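Local atomic coordinates of GH26A (PDB entry 6Q75), a protein that is a family 26 glycoside hydrolase that probably cleaves beta-mannan or a related polysaccharide, as other members of the family do. Residues A73-D78 with V105-H110; V168-R173 with N212-V217. All blocks are in the same frame, centred on the assembly; numbering follows the deposited sequence.

Interaction 1: A73-D78 with V105-H110; sequences AVWGTD and VTLMWH
Val105 CG1 lies near the plane of the Trp75 indole, at its edge, 3.9 Å from CE3, and Leu107 CD2 approaches Trp75 CZ3 obliquely. The indole also meets Tyr61 edge-to-face, and its NE1 is bonded to Ser58. At the other end of the pairing, the edge of the His110 imidazole takes the carboxylate of Asp78: ND1 donates to OD2 at 2.7 Å, almost straight and within the ring plane, while the carboxylate plane is turned 46° from the ring. The other oxygen, Asp78 OD1, receives the backbone N of His110 at 2.9 Å; both donors come in on the syn side, somewhat out of the carboxylate plane. A chi1 of 177° turns the Asp78 carboxylate away from its own backbone N and across Met108, whose CG packs on Asp78 CB at 3.5 Å. Were this aspartate an alanine, His110 N and ND1 would probably lose their acceptors and the imidazole be freer to turn. Between the ends, strands 74-78 and 105-108 run parallel, with Thr106 N bonded to Trp75 O at 2.8 Å and Met108 N to Thr77 O at 3.2 Å; Thr77 N to Thr106 O is weak. Thr106 CG2 lies 3.5 Å from Gly76 CA, where a side chain would clash. The pair closes the beta-alpha-beta crossover through helix 88-100 in the barrel. His110 also packs edge-to-face with His176 and Trp122. Tyr80 N helps hold Asp78 OD1, and the carboxylate, linking strand 74-78 to the residues after Met108, probably limits the turning of the His110 ring.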
loop_
_atom_site.group_PDB
_atom_site.type_symbol
_atom_site.label_atom_id
_atom_site.label_comp_id
_atom_site.label_asym_id
_atom_site.label_seq_id
_atom_site.Cartn_x
_atom_site.Cartn_y
_atom_site.Cartn_z
ATOM N N ALA A 73 3.534 7.494 12.681
ATOM C CA ALA A 73 4.754 7.613 11.881
ATOM C C ALA A 73 4.448 7.548 10.391
ATOM O O ALA A 73 5.128 8.199 9.591
ATOM C CB ALA A 73 5.757 6.517 12.247
ATOM N N VAL A 74 3.461 6.742 9.997
ATOM C CA VAL A 74 3.148 6.521 8.588
ATOM C C VAL A 74 1.809 7.168 8.271
ATOM O O VAL A 74 0.808 6.936 8.967
ATOM C CB VAL A 74 3.147 5.023 8.231
ATOM C CG1 VAL A 74 2.602 4.791 6.830
ATOM C CG2 VAL A 74 4.566 4.445 8.370
ATOM N N TRP A 75 1.801 7.966 7.200
ATOM C CA TRP A 75 0.645 8.692 6.702
ATOM C C TRP A 75 0.263 8.071 5.366
ATOM O O TRP A 75 1.123 7.950 4.486
ATOM C CB TRP A 75 1.003 10.174 6.513
ATOM C CG TRP A 75 -0.049 11.042 5.834
ATOM C CD1 TRP A 75 -1.046 11.737 6.458
ATOM C CD2 TRP A 75 -0.196 11.306 4.427
ATOM N NE1 TRP A 75 -1.804 12.419 5.537
ATOM C CE2 TRP A 75 -1.308 12.170 4.280
ATOM C CE3 TRP A 75 0.508 10.909 3.280
ATOM C CZ2 TRP A 75 -1.736 12.643 3.041
ATOM C CZ3 TRP A 75 0.067 11.381 2.029
ATOM C CH2 TRP A 75 -1.040 12.240 1.929
ATOM N N GLY A 76 -0.995 7.687 5.208
ATOM C CA GLY A 76 -1.446 7.060 3.970
ATOM C C GLY A 76 -2.701 7.672 3.380
ATOM O O GLY A 76 -3.599 8.092 4.104
ATOM N N THR A 77 -2.729 7.760 2.052
ATOM C CA THR A 77 -4.006 7.996 1.376
ATOM C C THR A 77 -3.946 7.275 0.029
ATOM O O THR A 77 -3.137 6.354 -0.151
ATOM C CB THR A 77 -4.365 9.500 1.306
ATOM O OG1 THR A 77 -5.744 9.644 0.873
ATOM C CG2 THR A 77 -3.428 10.288 0.384
ATOM N N ASP A 78 -4.850 7.648 -0.889
ATOM C CA ASP A 78 -5.261 6.798 -2.008
ATOM C C ASP A 78 -5.560 7.693 -3.202
ATOM O O ASP A 78 -6.215 8.731 -3.049
ATOM C CB ASP A 78 -6.496 5.991 -1.551
ATOM C CG ASP A 78 -7.122 5.078 -2.607
ATOM O OD1 ASP A 78 -6.647 4.901 -3.753
ATOM O OD2 ASP A 78 -8.132 4.438 -2.208
ATOM N N VAL A 105 5.503 8.454 4.064
ATOM C CA VAL A 105 4.331 8.561 3.191
ATOM C C VAL A 105 4.073 7.235 2.492
ATOM O O VAL A 105 4.979 6.664 1.874
ATOM C CB VAL A 105 4.523 9.670 2.139
ATOM C CG1 VAL A 105 3.428 9.570 1.028
ATOM C CG2 VAL A 105 4.546 11.018 2.788
ATOM N N THR A 106 2.820 6.759 2.536
ATOM C CA THR A 106 2.419 5.620 1.717
ATOM C C THR A 106 1.203 5.992 0.870
ATOM O O THR A 106 0.323 6.732 1.315
ATOM C CB THR A 106 2.130 4.344 2.572
ATOM O OG1 THR A 106 1.834 3.253 1.690
ATOM C CG2 THR A 106 0.974 4.537 3.580
ATOM N N LEU A 107 1.192 5.527 -0.382
ATOM C CA LEU A 107 0.102 5.827 -1.310
ATOM C C LEU A 107 -0.342 4.550 -2.012
ATOM O O LEU A 107 0.485 3.694 -2.353
ATOM C CB LEU A 107 0.536 6.881 -2.357
ATOM C CG LEU A 107 0.881 8.233 -1.712
ATOM C CD1 LEU A 107 1.514 9.174 -2.757
ATOM C CD2 LEU A 107 -0.363 8.876 -1.078
ATOM N N MET A 108 -1.657 4.412 -2.182
ATOM C CA MET A 108 -2.277 3.321 -2.920
ATOM C C MET A 108 -3.121 3.907 -4.056
ATOM O O MET A 108 -3.146 5.126 -4.278
ATOM C CB MET A 108 -3.130 2.447 -1.993
ATOM C CG MET A 108 -4.306 3.214 -1.391
ATOM S SD MET A 108 -5.154 2.298 -0.086
ATOM C CE MET A 108 -5.628 0.805 -0.970
ATOM N N TRP A 109 -3.852 3.033 -4.748
ATOM C CA TRP A 109 -4.511 3.457 -5.980
ATOM C C TRP A 109 -5.662 2.533 -6.343
ATOM O O TRP A 109 -5.517 1.671 -7.217
ATOM C CB TRP A 109 -3.492 3.522 -7.118
ATOM C CG TRP A 109 -4.020 4.071 -8.440
ATOM C CD1 TRP A 109 -5.038 4.974 -8.619
ATOM C CD2 TRP A 109 -3.583 3.694 -9.754
ATOM N NE1 TRP A 109 -5.221 5.222 -9.982
ATOM C CE2 TRP A 109 -4.356 4.427 -10.687
ATOM C CE3 TRP A 109 -2.596 2.820 -10.228
ATOM C CZ2 TRP A 109 -4.166 4.319 -12.090
ATOM C CZ3 TRP A 109 -2.424 2.699 -11.615
ATOM C CH2 TRP A 109 -3.214 3.441 -12.521
ATOM N N HIS A 110 -6.802 2.668 -5.672
ATOM C CA HIS A 110 -8.012 2.100 -6.257
ATOM C C HIS A 110 -8.251 2.769 -7.611
ATOM O O HIS A 110 -8.104 3.988 -7.763
ATOM C CB HIS A 110 -9.228 2.313 -5.376
ATOM C CG HIS A 110 -9.244 1.470 -4.140
ATOM N ND1 HIS A 110 -8.951 1.979 -2.894
ATOM C CD2 HIS A 110 -9.545 0.160 -3.956
ATOM C CE1 HIS A 110 -9.080 1.020 -1.989
ATOM N NE2 HIS A 110 -9.449 -0.092 -2.606
#

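Interaction 2: V168-R173 with N212-V217; sequences VPILWR and NNLIWV
Trp172 drives the edge of its indole into the flat face of Trp216, a T-shaped stack with the planes at 88° and the five-membered ring of Trp172 4.7 Å, centroid to centroid, from the six-membered ring of Trp216. The leading atoms are CD1 and NE1 of Trp172, with NE1 3.7 Å from Trp216 CH2. With chi1 at 171° the indole points away from the backbone N of Trp172, which lays it alongside the Trp216 side chain. Leu214 CD1 rests over one face of Trp172, while Leu214 CD2 sits against Ile170 CB, so this leucine forks between two residues on the same face of the opposing strand. Leu205 of helix 194-208 touches Trp172, Leu214 and Trp216 alike. Through the sheet, Leu171 CD2 settles into the fork of Ile215, 3.7 Å from CG2 and 3.9 Å from CD1, and Val32 and Leu35 of helix 30-40 add to that side. Farther along, the methylenes of Arg173 run beside Val217, CG lying 3.8 Å from its CB. Backbone bonds zip the parallel strands together, from Ile170 N to Asn213 O through to Val217 N to Trp172 O. Before the first of them a side chain extends the ladder: Asn213 ND2 gives an N-H, nearly in its amide plane, to Val168 O at 2.9 Å. Buried peptide groups are therefore paired while greasy surfaces interlock on both sides of this barrel wall, and two nitrogens of the Arg173 guanidinium find partners beyond it, NE with Asn219 OD1 and NH2 with Thr106 OG1.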
loop_
_atom_site.group_PDB
_atom_site.type_symbol
_atom_site.label_atom_id
_atom_site.label_comp_id
_atom_site.label_asym_id
_atom_site.label_seq_id
_atom_site.Cartn_x
_atom_site.Cartn_y
_atom_site.Cartn_z
ATOM N N VAL A 168 10.378 13.236 -2.022
ATOM C CA VAL A 168 9.568 12.422 -1.111
ATOM C C VAL A 168 9.650 10.968 -1.562
ATOM O O VAL A 168 9.186 10.648 -2.667
ATOM C CB VAL A 168 8.104 12.896 -1.070
ATOM C CG1 VAL A 168 7.265 12.075 0.006
ATOM C CG2 VAL A 168 8.018 14.395 -0.791
ATOM N N PRO A 169 10.175 10.053 -0.740
ATOM C CA PRO A 169 10.091 8.630 -1.064
ATOM C C PRO A 169 8.697 8.128 -0.728
ATOM O O PRO A 169 8.097 8.568 0.257
ATOM C CB PRO A 169 11.131 7.998 -0.126
ATOM C CG PRO A 169 11.038 8.869 1.108
ATOM C CD PRO A 169 10.676 10.280 0.627
ATOM N N ILE A 170 8.189 7.182 -1.528
ATOM C CA ILE A 170 6.797 6.739 -1.401
ATOM C C ILE A 170 6.747 5.234 -1.162
ATOM O O ILE A 170 7.300 4.465 -1.947
ATOM C CB ILE A 170 5.988 7.106 -2.661
ATOM C CG1 ILE A 170 6.142 8.602 -2.970
ATOM C CG2 ILE A 170 4.515 6.632 -2.545
ATOM C CD1 ILE A 170 5.510 9.513 -1.960
ATOM N N LEU A 171 6.070 4.798 -0.080
ATOM C CA LEU A 171 5.715 3.387 0.001
ATOM C C LEU A 171 4.528 3.159 -0.932
ATOM O O LEU A 171 3.377 3.444 -0.576
ATOM C CB LEU A 171 5.367 3.000 1.446
ATOM C CG LEU A 171 6.545 3.167 2.409
ATOM C CD1 LEU A 171 6.046 3.051 3.869
ATOM C CD2 LEU A 171 7.644 2.120 2.156
ATOM N N TRP A 172 4.800 2.668 -2.150
ATOM C CA TRP A 172 3.820 2.615 -3.230
ATOM C C TRP A 172 3.182 1.227 -3.271
ATOM O O TRP A 172 3.897 0.231 -3.394
ATOM C CB TRP A 172 4.553 2.944 -4.540
ATOM C CG TRP A 172 3.821 2.758 -5.805
ATOM C CD1 TRP A 172 4.208 1.983 -6.867
ATOM C CD2 TRP A 172 2.597 3.393 -6.196
ATOM N NE1 TRP A 172 3.282 2.073 -7.887
ATOM C CE2 TRP A 172 2.294 2.944 -7.509
ATOM C CE3 TRP A 172 1.725 4.295 -5.564
ATOM C CZ2 TRP A 172 1.156 3.354 -8.203
ATOM C CZ3 TRP A 172 0.574 4.689 -6.245
ATOM C CH2 TRP A 172 0.318 4.234 -7.574
ATOM N N ARG A 173 1.837 1.147 -3.105
ATOM C CA ARG A 173 1.134 -0.133 -2.976
ATOM C C ARG A 173 0.039 -0.229 -4.041
ATOM O O ARG A 173 -1.147 -0.030 -3.759
ATOM C CB ARG A 173 0.567 -0.329 -1.553
ATOM C CG ARG A 173 1.360 0.391 -0.443
ATOM C CD ARG A 173 0.929 -0.117 0.943
ATOM N NE ARG A 173 -0.536 -0.213 1.052
ATOM C CZ ARG A 173 -1.334 0.834 1.257
ATOM N NH1 ARG A 173 -2.649 0.654 1.325
ATOM N NH2 ARG A 173 -0.828 2.067 1.368
ATOM N N ASN A 212 12.126 7.134 -9.621
ATOM C CA ASN A 212 13.090 6.441 -8.785
ATOM C C ASN A 212 12.839 6.611 -7.299
ATOM O O ASN A 212 13.669 6.173 -6.499
ATOM C CB ASN A 212 14.505 6.909 -9.135
ATOM C CG ASN A 212 14.843 6.590 -10.565
ATOM O OD1 ASN A 212 14.535 5.491 -11.030
ATOM N ND2 ASN A 212 15.440 7.538 -11.281
ATOM N N ASN A 213 11.773 7.298 -6.919
ATOM C CA ASN A 213 11.461 7.550 -5.522
ATOM C C ASN A 213 10.439 6.571 -4.961
ATOM O O ASN A 213 9.936 6.795 -3.854
ATOM C CB ASN A 213 10.958 8.980 -5.348
ATOM C CG ASN A 213 9.665 9.208 -6.092
ATOM O OD1 ASN A 213 9.475 8.670 -7.197
ATOM N ND2 ASN A 213 8.758 9.988 -5.500
ATOM N N LEU A 214 10.111 5.503 -5.682
ATOM C CA LEU A 214 9.110 4.545 -5.222
ATOM C C LEU A 214 9.760 3.344 -4.546
ATOM O O LEU A 214 10.797 2.846 -4.993
ATOM C CB LEU A 214 8.243 4.064 -6.382
ATOM C CG LEU A 214 7.696 5.170 -7.296
ATOM C CD1 LEU A 214 6.897 4.585 -8.450
ATOM C CD2 LEU A 214 6.821 6.111 -6.483
ATOM N N ILE A 215 9.195 2.948 -3.404
ATOM C CA ILE A 215 9.457 1.660 -2.779
ATOM C C ILE A 215 8.277 0.770 -3.128
ATOM O O ILE A 215 7.128 1.106 -2.809
ATOM C CB ILE A 215 9.621 1.804 -1.254
ATOM C CG1 ILE A 215 10.953 2.509 -0.941
ATOM C CG2 ILE A 215 9.579 0.443 -0.559
ATOM C CD1 ILE A 215 11.018 3.050 0.470
ATOM N N TRP A 216 8.532 -0.364 -3.776
ATOM C CA TRP A 216 7.437 -1.142 -4.345
ATOM C C TRP A 216 6.894 -2.111 -3.312
ATOM O O TRP A 216 7.561 -3.086 -2.947
ATOM C CB TRP A 216 7.873 -1.874 -5.611
ATOM C CG TRP A 216 7.984 -0.893 -6.756
ATOM C CD1 TRP A 216 8.969 0.033 -6.962
ATOM C CD2 TRP A 216 7.003 -0.672 -7.782
ATOM N NE1 TRP A 216 8.686 0.779 -8.089
ATOM C CE2 TRP A 216 7.484 0.366 -8.602
ATOM C CE3 TRP A 216 5.790 -1.279 -8.108
ATOM C CZ2 TRP A 216 6.775 0.826 -9.709
ATOM C CZ3 TRP A 216 5.091 -0.825 -9.208
ATOM C CH2 TRP A 216 5.602 0.211 -10.011
ATOM N N VAL A 217 5.662 -1.866 -2.873
ATOM C CA VAL A 217 5.047 -2.675 -1.825
ATOM C C VAL A 217 4.013 -3.554 -2.501
ATOM O O VAL A 217 2.999 -3.055 -3.010
ATOM C CB VAL A 217 4.401 -1.830 -0.725
ATOM C CG1 VAL A 217 3.837 -2.777 0.395
ATOM C CG2 VAL A 217 5.412 -0.829 -0.141
#

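In the fold
Interactions 1 and 2 sit 10 Å apart, centre to centre, in one continuous parallel sheet, the barrel wall of a (beta/alpha)8 fold as expected for family 26. Strands 104-108 and 170-173 are neighbours and stitch the two together: Val105 O lies 2.9 Å from Leu171 N, and Thr106 OG1 lies 2.7 Å from Leu171 O, both probable hydrogen bonds. Nearer the C-terminal ends, Met108 SD packs 3.3 Å from Arg173 NH1. Those ends lead toward the site: the His110 side chain is about 3 Å from a bound Tris molecule and about 4 Å from a glycerol, which probably mark the substrate pocket at the mouth of the barrel.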